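Local coordinates for flavoprotein (PDB 5V8S) that probably acts as an oxidoreductase of the flavo-diiron family, passing electrons through FMN to a di-iron centre held in a metallo-beta-lactamase-like domain, at residues M13-T18 against R31-R36; E48-N53 against P238-I243; H97-D102 against S178-G183; G183-P188 against V206-V211. The protein carries 1 engineered substitution. One frame throughout, in Å; residues are numbered along the deposited sequence.

Contact 1: M13-T18 against R31-R36; sequences MPKIWT and RIDDDR
The N-terminal beta hairpin, strand 16-22 antiparallel to strand 26-34, carries this contact, and Trp17 beside Arg31 is its main side-chain pair. Their backbones form a hydrogen-bonded pair: Trp17 N gives to Arg31 O at 2.8 Å, and Arg31 N returns a bond to Trp17 O. Arg31 CG is anti to the backbone N (chi1 167°), and the chain, extended from CG to NE, carries CD over the five-membered ring of the indole and CZ to 4.1 Å from its centroid, an off-centre cation-pi contact. Lys15 CE lies over the opposite face, toward the rim. At the indole edge, Trp17 NE1 donates to Asp33 OD2 at 3.0 Å, nearly straight (169°) and in the ring plane, though it meets the oxygen from above the carboxylate. Arg31 grips that carboxylate side-on: NE reaches Asp33 OD1 at 2.7 Å, while NH2 comes to OD2 from the face opposite the indole. These donors fix the rotation of Asp33. On the other side of the sheet, Ile16 CG1 meets Ile32 CG1 at 3.9 Å, and Pro14 CB reaches the same Ile32 atom. A water joins Lys15 N to Asp33 O. Strand 16-22 is the outermost of its sheet within this chain; strand 50-59 flanks strand 26-34 on its other side, helix 74-82 touches Ile16, and the Arg31 guanidinium also bonds to Pro188 O and Ile190 O.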
# COMPACT_ATOMS: atom_id res chain seq x y z
N MET A 13 1.55 -30.34 0.73
CA MET A 13 2.88 -30.43 0.15
C MET A 13 2.90 -29.73 -1.20
O MET A 13 2.01 -29.97 -2.03
CB MET A 13 3.27 -31.89 -0.04
CG MET A 13 4.69 -32.11 -0.56
SD MET A 13 5.99 -31.71 0.64
CE MET A 13 7.22 -32.94 0.21
N PRO A 14 3.89 -28.88 -1.49
CA PRO A 14 3.95 -28.27 -2.82
C PRO A 14 4.35 -29.29 -3.87
O PRO A 14 4.96 -30.32 -3.59
CB PRO A 14 5.04 -27.20 -2.67
CG PRO A 14 5.30 -27.09 -1.19
CD PRO A 14 5.00 -28.44 -0.63
N LYS A 15 3.97 -28.99 -5.11
CA LYS A 15 4.39 -29.81 -6.23
C LYS A 15 5.89 -29.69 -6.38
O LYS A 15 6.44 -28.58 -6.40
CB LYS A 15 3.70 -29.35 -7.51
CG LYS A 15 4.26 -29.93 -8.82
CD LYS A 15 3.33 -30.93 -9.45
CE LYS A 15 3.88 -31.45 -10.78
NZ LYS A 15 4.95 -32.50 -10.62
N ILE A 16 6.57 -30.83 -6.47
CA ILE A 16 8.01 -30.88 -6.70
C ILE A 16 8.24 -31.62 -8.00
O ILE A 16 7.63 -32.67 -8.23
CB ILE A 16 8.74 -31.55 -5.53
CG1 ILE A 16 8.58 -30.69 -4.28
CG2 ILE A 16 10.24 -31.77 -5.88
CD1 ILE A 16 9.06 -31.34 -3.02
N TRP A 17 9.11 -31.08 -8.85
CA TRP A 17 9.51 -31.71 -10.09
C TRP A 17 10.98 -32.10 -9.96
O TRP A 17 11.80 -31.29 -9.54
CB TRP A 17 9.39 -30.76 -11.29
CG TRP A 17 8.12 -29.98 -11.43
CD1 TRP A 17 7.61 -29.06 -10.56
CD2 TRP A 17 7.23 -30.01 -12.55
NE1 TRP A 17 6.44 -28.54 -11.06
CE2 TRP A 17 6.19 -29.09 -12.29
CE3 TRP A 17 7.20 -30.72 -13.76
CZ2 TRP A 17 5.14 -28.88 -13.17
CZ3 TRP A 17 6.15 -30.51 -14.63
CH2 TRP A 17 5.14 -29.60 -14.34
N THR A 18 11.31 -33.34 -10.33
CA THR A 18 12.69 -33.81 -10.40
C THR A 18 12.83 -34.53 -11.73
O THR A 18 12.19 -35.57 -11.95
CB THR A 18 13.00 -34.76 -9.24
OG1 THR A 18 12.85 -34.08 -7.99
CG2 THR A 18 14.41 -35.29 -9.33
N ARG A 31 12.79 -28.61 -8.98
CA ARG A 31 11.92 -27.44 -8.98
C ARG A 31 10.83 -27.63 -7.94
O ARG A 31 10.16 -28.68 -7.92
CB ARG A 31 11.29 -27.22 -10.37
CG ARG A 31 10.13 -26.23 -10.40
CD ARG A 31 9.60 -25.95 -11.81
NE ARG A 31 8.17 -25.61 -11.74
CZ ARG A 31 7.38 -25.46 -12.80
NH1 ARG A 31 7.88 -25.58 -14.02
NH2 ARG A 31 6.09 -25.21 -12.63
N ILE A 32 10.64 -26.64 -7.08
CA ILE A 32 9.51 -26.63 -6.15
C ILE A 32 8.60 -25.46 -6.50
O ILE A 32 9.07 -24.36 -6.81
CB ILE A 32 9.96 -26.63 -4.67
CG1 ILE A 32 8.75 -26.87 -3.77
CG2 ILE A 32 10.69 -25.34 -4.30
CD1 ILE A 32 9.09 -27.16 -2.34
N ASP A 33 7.30 -25.72 -6.51
CA ASP A 33 6.29 -24.72 -6.87
C ASP A 33 5.73 -24.11 -5.58
O ASP A 33 4.96 -24.75 -4.87
CB ASP A 33 5.21 -25.37 -7.72
CG ASP A 33 5.69 -25.71 -9.11
OD1 ASP A 33 6.86 -25.39 -9.41
OD2 ASP A 33 4.92 -26.27 -9.91
N ASP A 34 6.12 -22.86 -5.29
CA ASP A 34 5.72 -22.20 -4.04
C ASP A 34 4.33 -21.61 -4.24
O ASP A 34 4.17 -20.51 -4.79
CB ASP A 34 6.73 -21.13 -3.65
CG ASP A 34 6.50 -20.59 -2.26
OD1 ASP A 34 5.46 -20.94 -1.67
OD2 ASP A 34 7.34 -19.83 -1.76
N ASP A 35 3.32 -22.34 -3.79
CA ASP A 35 1.95 -21.84 -3.78
C ASP A 35 1.53 -21.32 -2.42
O ASP A 35 0.34 -21.05 -2.21
CB ASP A 35 0.97 -22.90 -4.29
CG ASP A 35 0.96 -24.16 -3.44
OD1 ASP A 35 1.79 -24.29 -2.53
OD2 ASP A 35 0.10 -25.02 -3.70
N ARG A 36 2.47 -21.17 -1.48
CA ARG A 36 2.17 -20.59 -0.17
C ARG A 36 2.42 -19.09 -0.15
O ARG A 36 1.65 -18.33 0.44
CB ARG A 36 3.00 -21.26 0.92
CG ARG A 36 2.67 -22.73 1.19
CD ARG A 36 3.51 -23.29 2.35
NE ARG A 36 3.55 -24.75 2.36
CZ ARG A 36 4.39 -25.47 3.10
NH1 ARG A 36 5.27 -24.88 3.90
NH2 ARG A 36 4.35 -26.80 3.04
O HOH W 1 2.76 -26.39 -5.30

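Contact 2: E48-N53 against P238-I243; sequences EGISYN and PGHGLI. With FEO (mu-oxo-diiron), chain C.
Ile50 lays its CD1 methyl over one face of the His240 imidazole, 3.8 Å from the ring centroid and displaced toward the ND1 side. In the plane of that ring, His240 ND1 donates to Ser51 O at 2.8 Å, with an angle of 162° at the hydrogen. Tyr52 adds a third neighbour: its CD1 comes to His240 CE1 at 3.6 Å, rim to rim, with the two ring planes 76° apart. Beyond the imidazole the loop after strand 235-238 is tied to strand 50-59 by polar side chains. Asn53 swings its amide toward the loop, CG anti to the carbonyl carbon (chi1 -54°), and ND2 serves two carbonyls, Gly241 O at 2.9 Å and Pro238 O at 3.1 Å. Ser51 OG accepts from Gly241 N at 2.9 Å and itself donates a hydrogen bond to Asn53 OD1, so the amide is held at both ends. Asn53 N bonds to Gly239 O as well. All the touching residues are buried, and the Asn53 amide and Ser51 hydroxyl both have partners here. His240 NE2 lies 2.2 Å from iron FE2 of the mu-oxo-diiron group. With its ND1 proton committed to Ser51 O and its ring flanked by Ile50 and Tyr52, the imidazole is fixed in rotation; the carbonyl, as a second-shell partner, would probably make NE2 a somewhat stronger donor to the metal.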
# COMPACT_ATOMS: atom_id res chain seq x y z
N GLU A 48 -0.23 -15.93 -8.45
CA GLU A 48 0.14 -17.02 -9.35
C GLU A 48 1.32 -17.84 -8.84
O GLU A 48 1.63 -18.87 -9.45
CB GLU A 48 0.51 -16.46 -10.72
CG GLU A 48 1.76 -15.59 -10.75
CD GLU A 48 1.50 -14.10 -10.57
OE1 GLU A 48 0.74 -13.70 -9.64
OE2 GLU A 48 2.06 -13.32 -11.38
N GLY A 49 2.00 -17.39 -7.78
CA GLY A 49 3.12 -18.14 -7.24
C GLY A 49 4.41 -17.95 -8.01
O GLY A 49 4.52 -17.22 -9.00
N ILE A 50 5.42 -18.67 -7.53
CA ILE A 50 6.76 -18.65 -8.11
C ILE A 50 7.41 -19.99 -7.80
O ILE A 50 7.15 -20.59 -6.75
CB ILE A 50 7.58 -17.47 -7.56
CG1 ILE A 50 8.87 -17.27 -8.37
CG2 ILE A 50 7.86 -17.64 -6.05
CD1 ILE A 50 9.75 -16.10 -7.89
N SER A 51 8.24 -20.46 -8.72
CA SER A 51 9.01 -21.68 -8.47
C SER A 51 10.43 -21.32 -8.05
O SER A 51 10.93 -20.24 -8.34
CB SER A 51 9.04 -22.60 -9.70
OG SER A 51 9.95 -22.15 -10.69
N TYR A 52 11.07 -22.26 -7.35
CA TYR A 52 12.51 -22.20 -7.08
C TYR A 52 13.14 -23.39 -7.78
O TYR A 52 12.72 -24.54 -7.56
CB TYR A 52 12.84 -22.21 -5.57
CG TYR A 52 11.98 -21.24 -4.81
CD1 TYR A 52 12.01 -19.88 -5.11
CD2 TYR A 52 11.09 -21.68 -3.87
CE1 TYR A 52 11.17 -18.97 -4.48
CE2 TYR A 52 10.24 -20.77 -3.20
CZ TYR A 52 10.29 -19.42 -3.53
OH TYR A 52 9.43 -18.49 -2.92
N ASN A 53 14.13 -23.12 -8.63
CA ASN A 53 14.73 -24.14 -9.49
C ASN A 53 16.20 -24.27 -9.14
O ASN A 53 16.94 -23.29 -9.21
CB ASN A 53 14.66 -23.75 -10.97
CG ASN A 53 13.25 -23.41 -11.46
OD1 ASN A 53 12.24 -23.82 -10.87
ND2 ASN A 53 13.19 -22.66 -12.55
N PRO A 238 17.00 -20.87 -15.68
CA PRO A 238 16.94 -19.88 -14.59
C PRO A 238 16.47 -20.45 -13.27
O PRO A 238 16.03 -21.61 -13.19
CB PRO A 238 15.91 -18.87 -15.10
CG PRO A 238 14.92 -19.77 -15.82
CD PRO A 238 15.73 -20.93 -16.42
N GLY A 239 16.50 -19.61 -12.24
CA GLY A 239 16.11 -20.00 -10.90
C GLY A 239 14.64 -19.95 -10.60
O GLY A 239 14.23 -20.45 -9.56
N HIS A 240 13.86 -19.33 -11.47
CA HIS A 240 12.42 -19.21 -11.28
C HIS A 240 11.74 -19.36 -12.63
O HIS A 240 12.16 -18.74 -13.60
CB HIS A 240 12.05 -17.82 -10.73
CG HIS A 240 12.80 -17.42 -9.50
ND1 HIS A 240 12.65 -18.04 -8.28
CD2 HIS A 240 13.73 -16.45 -9.31
CE1 HIS A 240 13.44 -17.47 -7.39
NE2 HIS A 240 14.10 -16.50 -7.99
N GLY A 241 10.67 -20.15 -12.66
CA GLY A 241 9.86 -20.27 -13.87
C GLY A 241 10.37 -21.31 -14.86
O GLY A 241 11.01 -22.30 -14.49
N LEU A 242 10.06 -21.07 -16.13
CA LEU A 242 10.35 -22.02 -17.19
C LEU A 242 11.84 -22.08 -17.52
O LEU A 242 12.57 -21.09 -17.43
CB LEU A 242 9.61 -21.59 -18.44
CG LEU A 242 8.10 -21.84 -18.54
CD1 LEU A 242 7.69 -21.60 -19.98
CD2 LEU A 242 7.70 -23.26 -18.09
N ILE A 243 12.25 -23.27 -17.97
CA ILE A 243 13.54 -23.49 -18.61
C ILE A 243 13.36 -23.30 -20.10
O ILE A 243 12.31 -23.66 -20.65
CB ILE A 243 14.02 -24.92 -18.30
CG1 ILE A 243 14.30 -25.06 -16.81
CG2 ILE A 243 15.23 -25.32 -19.14
CD1 ILE A 243 14.23 -26.47 -16.34
FE1 FEO C . 17.13 -12.37 -6.13
FE2 FEO C . 15.55 -15.30 -6.88
O FEO C . 16.54 -14.13 -5.80
O HOH W 2 14.95 -12.07 -6.31
O HOH W 3 14.13 -13.57 -7.28

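Contact 3: H97-D102 against S178-G183; sequences HTEPDD and SCDVGG. Engineered in segment 97-102: Asp102 (natural residue His). With FEO (mu-oxo-diiron), chain C.
Asp180 and His97 meet at iron FE1 of the mu-oxo-diiron group, where this contact is drawn tightest. Asp180 bridges the metals: OD2 sits 2.1 Å from FE1 and OD1 binds FE2. Its carboxylate plane stands 74° from the His97 imidazole, whose NE2 is 2.2 Å from FE1. His97 CG is anti to the backbone N (chi1 174°), and chi2 of 51° turns NE2 onto FE1; ND1 is hydrogen-bonded to Asp166. Glu99 OE1 adds a ligand to FE1 at 2.1 Å; its other oxygen bonds to Tyr276 of the second subunit. Asp101 OD2 lies 2.2 Å from FE2. The spacing His-x-Glu-x-Asp is the core of the metal-binding motif of flavo-diiron proteins, set on a metallo-beta-lactamase fold; His163 and His240 complete the protein ligands. The engineered Asp102, a histidine in the natural sequence, also ligates FE2, through OD2 at 2.3 Å. Away from the irons contact is sparser, and falls mainly to Cys179. This residue, at the second position of a type II' turn, brings SG to 3.6 Å from Asp102 OD2, and the same sulfur lies at the edge of the His97 ring, 4.0 Å from His97 CB. Less settled is the side of the metals carrying water: one water is modelled on each iron, but the two oxygens are too close together for both to be present at once as ordinary waters.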
# COMPACT_ATOMS: atom_id res chain seq x y z
N HIS A 97 23.91 -16.44 -6.89
CA HIS A 97 23.24 -15.33 -6.23
C HIS A 97 22.83 -15.86 -4.87
O HIS A 97 22.37 -17.00 -4.76
CB HIS A 97 22.03 -14.94 -7.09
CG HIS A 97 21.09 -13.90 -6.54
ND1 HIS A 97 21.48 -12.67 -6.03
CD2 HIS A 97 19.74 -13.88 -6.53
CE1 HIS A 97 20.41 -11.97 -5.70
NE2 HIS A 97 19.34 -12.68 -6.00
N THR A 98 23.04 -15.06 -3.83
CA THR A 98 22.95 -15.54 -2.46
C THR A 98 21.62 -15.23 -1.79
O THR A 98 21.46 -15.55 -0.61
CB THR A 98 24.07 -14.94 -1.61
OG1 THR A 98 23.89 -13.51 -1.53
CG2 THR A 98 25.44 -15.26 -2.21
N GLU A 99 20.68 -14.60 -2.47
CA GLU A 99 19.44 -14.22 -1.80
C GLU A 99 18.76 -15.48 -1.27
O GLU A 99 18.78 -16.52 -1.93
CB GLU A 99 18.51 -13.48 -2.77
CG GLU A 99 17.27 -12.91 -2.13
CD GLU A 99 16.47 -12.05 -3.06
OE1 GLU A 99 16.94 -11.69 -4.14
OE2 GLU A 99 15.32 -11.70 -2.69
N PRO A 100 18.13 -15.43 -0.09
CA PRO A 100 17.65 -16.68 0.52
C PRO A 100 16.53 -17.41 -0.20
O PRO A 100 16.25 -18.55 0.18
CB PRO A 100 17.24 -16.26 1.93
CG PRO A 100 18.15 -15.13 2.23
CD PRO A 100 18.29 -14.38 0.94
N ASP A 101 15.86 -16.82 -1.20
CA ASP A 101 14.92 -17.63 -1.97
C ASP A 101 15.64 -18.69 -2.80
O ASP A 101 15.05 -19.73 -3.11
CB ASP A 101 14.05 -16.78 -2.89
CG ASP A 101 14.84 -15.94 -3.88
OD1 ASP A 101 15.81 -15.27 -3.49
OD2 ASP A 101 14.49 -15.95 -5.08
N ASP A 102 16.89 -18.45 -3.14
CA ASP A 102 17.70 -19.41 -3.86
C ASP A 102 18.76 -20.09 -2.99
O ASP A 102 19.20 -21.18 -3.35
CB ASP A 102 18.30 -18.74 -5.11
CG ASP A 102 17.17 -18.25 -6.12
OD1 ASP A 102 16.43 -19.11 -6.66
OD2 ASP A 102 16.99 -17.03 -6.36
N SER A 178 21.38 -19.32 -14.90
CA SER A 178 21.33 -17.88 -14.80
C SER A 178 20.63 -17.36 -13.56
O SER A 178 20.55 -16.15 -13.38
CB SER A 178 20.65 -17.30 -16.04
OG SER A 178 19.39 -17.89 -16.24
N CYS A 179 20.09 -18.24 -12.71
CA CYS A 179 19.40 -17.85 -11.48
C CYS A 179 18.32 -16.80 -11.74
O CYS A 179 17.40 -17.07 -12.50
CB CYS A 179 20.39 -17.45 -10.38
SG CYS A 179 19.64 -17.62 -8.75
N ASP A 180 18.39 -15.60 -11.16
CA ASP A 180 17.29 -14.63 -11.37
C ASP A 180 17.23 -14.10 -12.78
O ASP A 180 16.16 -13.64 -13.21
CB ASP A 180 17.41 -13.41 -10.46
CG ASP A 180 17.08 -13.70 -9.00
OD1 ASP A 180 16.62 -14.81 -8.68
OD2 ASP A 180 17.31 -12.80 -8.15
N VAL A 181 18.34 -14.14 -13.52
CA VAL A 181 18.38 -13.62 -14.87
C VAL A 181 17.61 -14.59 -15.76
O VAL A 181 18.03 -15.73 -15.97
CB VAL A 181 19.83 -13.43 -15.35
CG1 VAL A 181 19.86 -12.93 -16.78
CG2 VAL A 181 20.57 -12.46 -14.43
N GLY A 182 16.48 -14.15 -16.29
CA GLY A 182 15.63 -15.02 -17.09
C GLY A 182 14.51 -15.66 -16.32
O GLY A 182 13.76 -16.46 -16.90
N GLY A 183 14.33 -15.30 -15.05
CA GLY A 183 13.23 -15.84 -14.27
C GLY A 183 11.91 -15.17 -14.57
O GLY A 183 11.83 -14.16 -15.25
FE1 FEO C . 17.13 -12.37 -6.13
FE2 FEO C . 15.55 -15.30 -6.88
O FEO C . 16.54 -14.13 -5.80
O HOH W 2 14.95 -12.07 -6.31
O HOH W 3 14.13 -13.57 -7.28

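Contact 4: G183-P188 against V206-V211; sequences GGYLLP and VTKYIV
Tyr209 turns its edge to the face of Tyr185 in a T-shaped stack, joining the loop that follows strand 175-179 to helix 196-214 of the metallo-beta-lactamase-like domain. The ring centroids are 5.4 Å apart and the planes stand at 79°. Tyr209 CD1 makes the approach, 3.9 Å from Tyr185 CE1 and nearer the rim than the centre of the accepting ring. Tyr209 CB also points at that face, 4.1 Å from the centroid in a CH-pi contact. Tyr185 CE2 comes down to 3.4 Å from the helix backbone at Tyr209 CA. At the far end of Tyr185, OH bonds to Thr212 OG1 of the same helix. Lys208, its chain fully extended, passes alongside with CG 3.9 Å from Tyr185 CD2 before NZ reaches salt bridges with Glu312 and Glu48. Tyr209 CG is anti to the backbone N (chi1 178°), which carries the side chain off the helix toward the loop; its OH reaches the wall of the di-iron site, beside Asp180. One face of the ring takes the peptide between Gly183 and Gly184. The two glycines let the loop run close to the helix: Gly184 CA is 4.0 Å from Val206 CA, and Gly183 O lies 3.3 Å from Tyr209 CD2.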
# COMPACT_ATOMS: atom_id res chain seq x y z
N GLY A 183 14.33 -15.30 -15.05
CA GLY A 183 13.23 -15.84 -14.27
C GLY A 183 11.91 -15.17 -14.57
O GLY A 183 11.83 -14.16 -15.25
N GLY A 184 10.86 -15.77 -14.03
CA GLY A 184 9.53 -15.20 -14.07
C GLY A 184 8.70 -15.76 -12.93
O GLY A 184 9.05 -16.79 -12.34
N TYR A 185 7.59 -15.08 -12.63
CA TYR A 185 6.58 -15.64 -11.76
C TYR A 185 5.75 -16.66 -12.55
O TYR A 185 5.97 -16.86 -13.74
CB TYR A 185 5.66 -14.53 -11.23
CG TYR A 185 6.34 -13.45 -10.41
CD1 TYR A 185 7.08 -13.77 -9.28
CD2 TYR A 185 6.19 -12.12 -10.75
CE1 TYR A 185 7.67 -12.76 -8.49
CE2 TYR A 185 6.76 -11.11 -9.98
CZ TYR A 185 7.51 -11.43 -8.85
OH TYR A 185 8.08 -10.43 -8.07
N LEU A 186 4.77 -17.28 -11.86
CA LEU A 186 3.84 -18.28 -12.39
C LEU A 186 4.35 -19.70 -12.16
O LEU A 186 5.56 -19.95 -12.16
CB LEU A 186 3.52 -18.09 -13.90
CG LEU A 186 2.34 -18.90 -14.46
CD1 LEU A 186 1.00 -18.43 -13.96
CD2 LEU A 186 2.33 -18.90 -15.99
N LEU A 187 3.42 -20.64 -11.99
CA LEU A 187 3.76 -22.05 -11.85
C LEU A 187 3.24 -22.82 -13.06
O LEU A 187 2.20 -23.48 -12.97
CB LEU A 187 3.12 -22.59 -10.58
CG LEU A 187 3.52 -21.85 -9.30
CD1 LEU A 187 2.69 -22.36 -8.11
CD2 LEU A 187 5.03 -21.97 -9.05
N PRO A 188 3.94 -22.76 -14.19
CA PRO A 188 3.41 -23.35 -15.41
C PRO A 188 3.30 -24.86 -15.30
O PRO A 188 4.04 -25.52 -14.56
CB PRO A 188 4.43 -22.94 -16.48
CG PRO A 188 5.26 -21.88 -15.87
CD PRO A 188 5.26 -22.14 -14.42
N VAL A 206 6.71 -12.99 -16.77
CA VAL A 206 8.12 -12.63 -16.83
C VAL A 206 8.27 -11.12 -16.74
O VAL A 206 9.09 -10.61 -15.98
CB VAL A 206 8.77 -13.18 -18.11
CG1 VAL A 206 10.21 -12.69 -18.24
CG2 VAL A 206 8.71 -14.69 -18.10
N THR A 207 7.44 -10.37 -17.48
CA THR A 207 7.51 -8.92 -17.40
C THR A 207 7.26 -8.45 -15.97
O THR A 207 7.97 -7.57 -15.47
CB THR A 207 6.47 -8.30 -18.33
OG1 THR A 207 6.77 -8.73 -19.66
CG2 THR A 207 6.55 -6.78 -18.26
N LYS A 208 6.26 -9.03 -15.31
CA LYS A 208 5.96 -8.66 -13.93
C LYS A 208 7.16 -8.89 -13.02
O LYS A 208 7.47 -8.06 -12.16
CB LYS A 208 4.76 -9.48 -13.46
CG LYS A 208 4.18 -9.08 -12.11
CD LYS A 208 2.99 -10.00 -11.81
CE LYS A 208 2.38 -9.80 -10.46
NZ LYS A 208 1.22 -10.73 -10.27
N TYR A 209 7.84 -10.04 -13.18
CA TYR A 209 9.05 -10.35 -12.43
C TYR A 209 10.17 -9.35 -12.73
O TYR A 209 10.82 -8.82 -11.82
CB TYR A 209 9.50 -11.78 -12.78
CG TYR A 209 10.78 -12.18 -12.09
CD1 TYR A 209 10.76 -12.69 -10.81
CD2 TYR A 209 12.02 -12.04 -12.73
CE1 TYR A 209 11.93 -13.05 -10.17
CE2 TYR A 209 13.18 -12.38 -12.09
CZ TYR A 209 13.12 -12.88 -10.81
OH TYR A 209 14.30 -13.23 -10.17
N ILE A 210 10.42 -9.07 -14.01
CA ILE A 210 11.47 -8.13 -14.37
C ILE A 210 11.26 -6.80 -13.67
O ILE A 210 12.18 -6.25 -13.05
CB ILE A 210 11.54 -7.93 -15.90
CG1 ILE A 210 12.00 -9.20 -16.59
CG2 ILE A 210 12.48 -6.79 -16.22
CD1 ILE A 210 11.77 -9.16 -18.11
N VAL A 211 10.07 -6.23 -13.81
CA VAL A 211 9.85 -4.88 -13.30
C VAL A 211 9.96 -4.86 -11.78
O VAL A 211 10.65 -4.01 -11.20
CB VAL A 211 8.52 -4.29 -13.80
CG1 VAL A 211 8.34 -2.87 -13.24
CG2 VAL A 211 8.46 -4.24 -15.34

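Overall arrangement
Contact 1 comes first along the chain; contacts 3 and 4 follow within the long span between the two segments of contact 2. Contacts 1 and 2 are neighbours in the seven-stranded sheet, centres 10 Å apart, through strands 26-34 and 50-59. Contacts 2 and 3 lie equally close and both bind the mu-oxo-diiron group; Cys179 of one segment also accepts a backbone bond from Gly239. Contact 4 shares Gly183 with contact 3 and sits about 8 Å from contact 2, centre to centre, with Lys208 salt-bridged to Glu48. Contacts 1 and 4 touch directly too, where strand 26-34 meets segment 183-188. Together they trace a path from the sheet edge to the metals and on to helix 196-214.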